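Side-chain contact in soluble cytochrome b558 (Ectothiorhodospira shaposhnikovii, PDB 1CXY), which binds a heme b group and probably carries electrons, as cytochrome b5 does: residues Ser71-Ala74 with Ala75-Leu78. Residues are numbered along the deposited sequence; the frame is centred on the assembly and turned at random.
With HEM (protoporphyrin IX containing Fe), chain B.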
loop_
_atom_site.group_PDB
_atom_site.type_symbol
_atom_site.label_atom_id
_atom_site.label_comp_id
_atom_site.label_asym_id
_atom_site.label_seq_id
_atom_site.Cartn_x
_atom_site.Cartn_y
_atom_site.Cartn_z
ATOM N N SER A 71 -7.287 -3.488 -10.845
ATOM C CA SER A 71 -7.246 -3.171 -12.282
ATOM C C SER A 71 -5.947 -2.466 -12.654
ATOM O O SER A 71 -5.174 -2.020 -11.806
ATOM C CB SER A 71 -8.416 -2.250 -12.606
ATOM O OG SER A 71 -8.217 -0.964 -12.053
ATOM N N SER A 72 -5.795 -2.287 -13.961
ATOM C CA SER A 72 -4.659 -1.530 -14.504
ATOM C C SER A 72 -4.783 -0.086 -14.048
ATOM O O SER A 72 -3.790 0.568 -13.684
ATOM C CB SER A 72 -4.692 -1.658 -16.032
ATOM O OG SER A 72 -4.292 -2.981 -16.396
ATOM N N LEU A 73 -6.004 0.452 -14.029
ATOM C CA LEU A 73 -6.249 1.784 -13.509
ATOM C C LEU A 73 -5.740 1.870 -12.066
ATOM O O LEU A 73 -5.041 2.806 -11.679
ATOM C CB LEU A 73 -7.719 2.173 -13.598
ATOM C CG LEU A 73 -8.189 3.475 -12.965
ATOM C CD1 LEU A 73 -9.561 3.873 -13.524
ATOM C CD2 LEU A 73 -8.353 3.358 -11.453
ATOM N N ALA A 74 -6.149 0.903 -11.236
ATOM C CA ALA A 74 -5.686 0.889 -9.841
ATOM C C ALA A 74 -4.174 0.793 -9.737
ATOM O O ALA A 74 -3.598 1.426 -8.838
ATOM C CB ALA A 74 -6.347 -0.260 -9.082
ATOM N N ALA A 75 -3.492 0.063 -10.594
ATOM C CA ALA A 75 -2.036 -0.077 -10.570
ATOM C C ALA A 75 -1.354 1.232 -10.937
ATOM O O ALA A 75 -0.354 1.593 -10.288
ATOM C CB ALA A 75 -1.592 -1.200 -11.500
ATOM N N ARG A 76 -1.961 2.018 -11.823
ATOM C CA ARG A 76 -1.437 3.357 -12.130
ATOM C C ARG A 76 -1.608 4.283 -10.941
ATOM O O ARG A 76 -0.714 5.080 -10.617
ATOM C CB ARG A 76 -2.081 3.883 -13.414
ATOM C CG ARG A 76 -1.601 3.026 -14.592
ATOM C CD ARG A 76 -2.134 3.555 -15.912
ATOM N NE ARG A 76 -3.555 3.801 -15.979
ATOM C CZ ARG A 76 -4.505 3.039 -16.518
ATOM N NH1 ARG A 76 -4.260 1.870 -17.078
ATOM N NH2 ARG A 76 -5.769 3.475 -16.516
ATOM N N LEU A 77 -2.749 4.151 -10.251
ATOM C CA LEU A 77 -2.983 4.980 -9.075
ATOM C C LEU A 77 -2.011 4.599 -7.962
ATOM O O LEU A 77 -1.461 5.494 -7.310
ATOM C CB LEU A 77 -4.417 4.849 -8.572
ATOM C CG LEU A 77 -5.555 5.347 -9.459
ATOM C CD1 LEU A 77 -6.870 5.074 -8.723
ATOM C CD2 LEU A 77 -5.418 6.833 -9.751
ATOM N N LEU A 78 -1.744 3.307 -7.754
ATOM C CA LEU A 78 -0.800 2.882 -6.719
ATOM C C LEU A 78 0.584 3.479 -6.974
ATOM O O LEU A 78 1.212 3.999 -6.068
ATOM C CB LEU A 78 -0.693 1.348 -6.651
ATOM C CG LEU A 78 0.453 0.780 -5.787
ATOM C CD1 LEU A 78 0.305 1.203 -4.315
ATOM C CD2 LEU A 78 0.545 -0.734 -5.864
HETATM C CHA HEM B . -11.077 -1.840 -5.082
HETATM C CHB HEM B . -9.026 -4.403 -1.531
HETATM C CHC HEM B . -5.129 -1.551 -1.763
HETATM C CHD HEM B . -7.122 0.942 -5.400
HETATM C C1A HEM B . -10.906 -2.708 -4.031
HETATM C C2A HEM B . -11.922 -3.577 -3.469
HETATM C C3A HEM B . -11.334 -4.302 -2.506
HETATM C C4A HEM B . -9.943 -3.878 -2.419
HETATM C CMA HEM B . -11.952 -5.381 -1.591
HETATM C CAA HEM B . -13.387 -3.684 -3.954
HETATM C CBA HEM B . -13.763 -5.033 -4.652
HETATM C CGA HEM B . -13.246 -5.130 -6.060
HETATM O O1A HEM B . -12.942 -4.064 -6.651
HETATM O O2A HEM B . -13.152 -6.254 -6.618
HETATM C C1B HEM B . -7.762 -3.879 -1.314
HETATM C C2B HEM B . -6.790 -4.388 -0.380
HETATM C C3B HEM B . -5.701 -3.621 -0.466
HETATM C C4B HEM B . -5.982 -2.579 -1.425
HETATM C CMB HEM B . -7.023 -5.656 0.481
HETATM C CAB HEM B . -4.374 -3.769 0.310
HETATM C CBB HEM B . -3.180 -3.571 -0.248
HETATM C C1C HEM B . -5.334 -0.624 -2.757
HETATM C C2C HEM B . -4.408 0.415 -3.145
HETATM C C3C HEM B . -4.947 1.102 -4.163
HETATM C C4C HEM B . -6.245 0.493 -4.446
HETATM C CMC HEM B . -3.039 0.604 -2.458
HETATM C CAC HEM B . -4.400 2.268 -5.009
HETATM C CBC HEM B . -3.728 3.292 -4.525
HETATM C C1D HEM B . -8.361 0.378 -5.636
HETATM C C2D HEM B . -9.218 0.737 -6.735
HETATM C C3D HEM B . -10.305 -0.037 -6.650
HETATM C C4D HEM B . -10.157 -0.900 -5.506
HETATM C CMD HEM B . -8.893 1.834 -7.778
HETATM C CAD HEM B . -11.521 -0.113 -7.612
HETATM C CBD HEM B . -11.404 -1.428 -8.435
HETATM C CGD HEM B . -10.142 -1.557 -9.247
HETATM O O1D HEM B . -9.455 -2.599 -9.212
HETATM O O2D HEM B . -9.822 -0.599 -10.010
HETATM N NA HEM B . -9.715 -2.889 -3.346
HETATM N NB HEM B . -7.243 -2.763 -1.958
HETATM N NC HEM B . -6.456 -0.528 -3.554
HETATM N ND HEM B . -8.942 -0.646 -4.905
HETATM FE FE HEM B . -8.062 -1.734 -3.467
#
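Ser71 holds both oxygens of a heme propionate while it caps the helix that its own carbonyl oxygen joins through Ala75 N. Its OG sits between the backbone N and the carbonyl carbon (chi1 71°), where it can meet both the helix start and the carboxylate. Ala74 N donates to Ser71 OG over 2.9 Å in a nearly straight bond (169°). Ser71 OG in turn donates to O2D of the heme propionate at 2.6 Å. The backbone N of Ser71 donates to O1D, so one residue holds both oxygens of the carboxylate and links it to the helix start, whose dipole would be expected to stabilise the negative charge. Ser71 O accepts from Ala75 N, the first of four successive i to i+4 bonds ending at Leu78 N.

In the cytochrome b5 fold seen here, Ser71, the residue after the axial ligand His70, is the N-cap of helix 72-80. On the flank nearer the heme, Leu73 and Leu77 lie side by side and point the same way, with CD2 of Leu73 3.5 Å from CD1 of Leu77. The same CD1 of Leu77 reaches the heme methyl CMD, which also meets Ala74 CB at 3.5 Å. Further along the helix, Leu78 touches the heme methyl CMC through CD1, and Ala74, Ala75 and Leu78 all pack on Trp61 of helix 58-63. Arg76 doubles back over the first turn and lays one face of its guanidinium against the backbone of Ser72 and Leu73. A bend at chi3 (-51°) turns the chain toward the helix start, where Arg76 NH2 comes 3.5 Å from Leu73 CA and Arg76 NH1 lies 3.7 Å from Ser72 CB. Ser72 O sits above the guanidinium plane, offset toward its rim, and also accepts a hydrogen bond from the backbone N of Arg76.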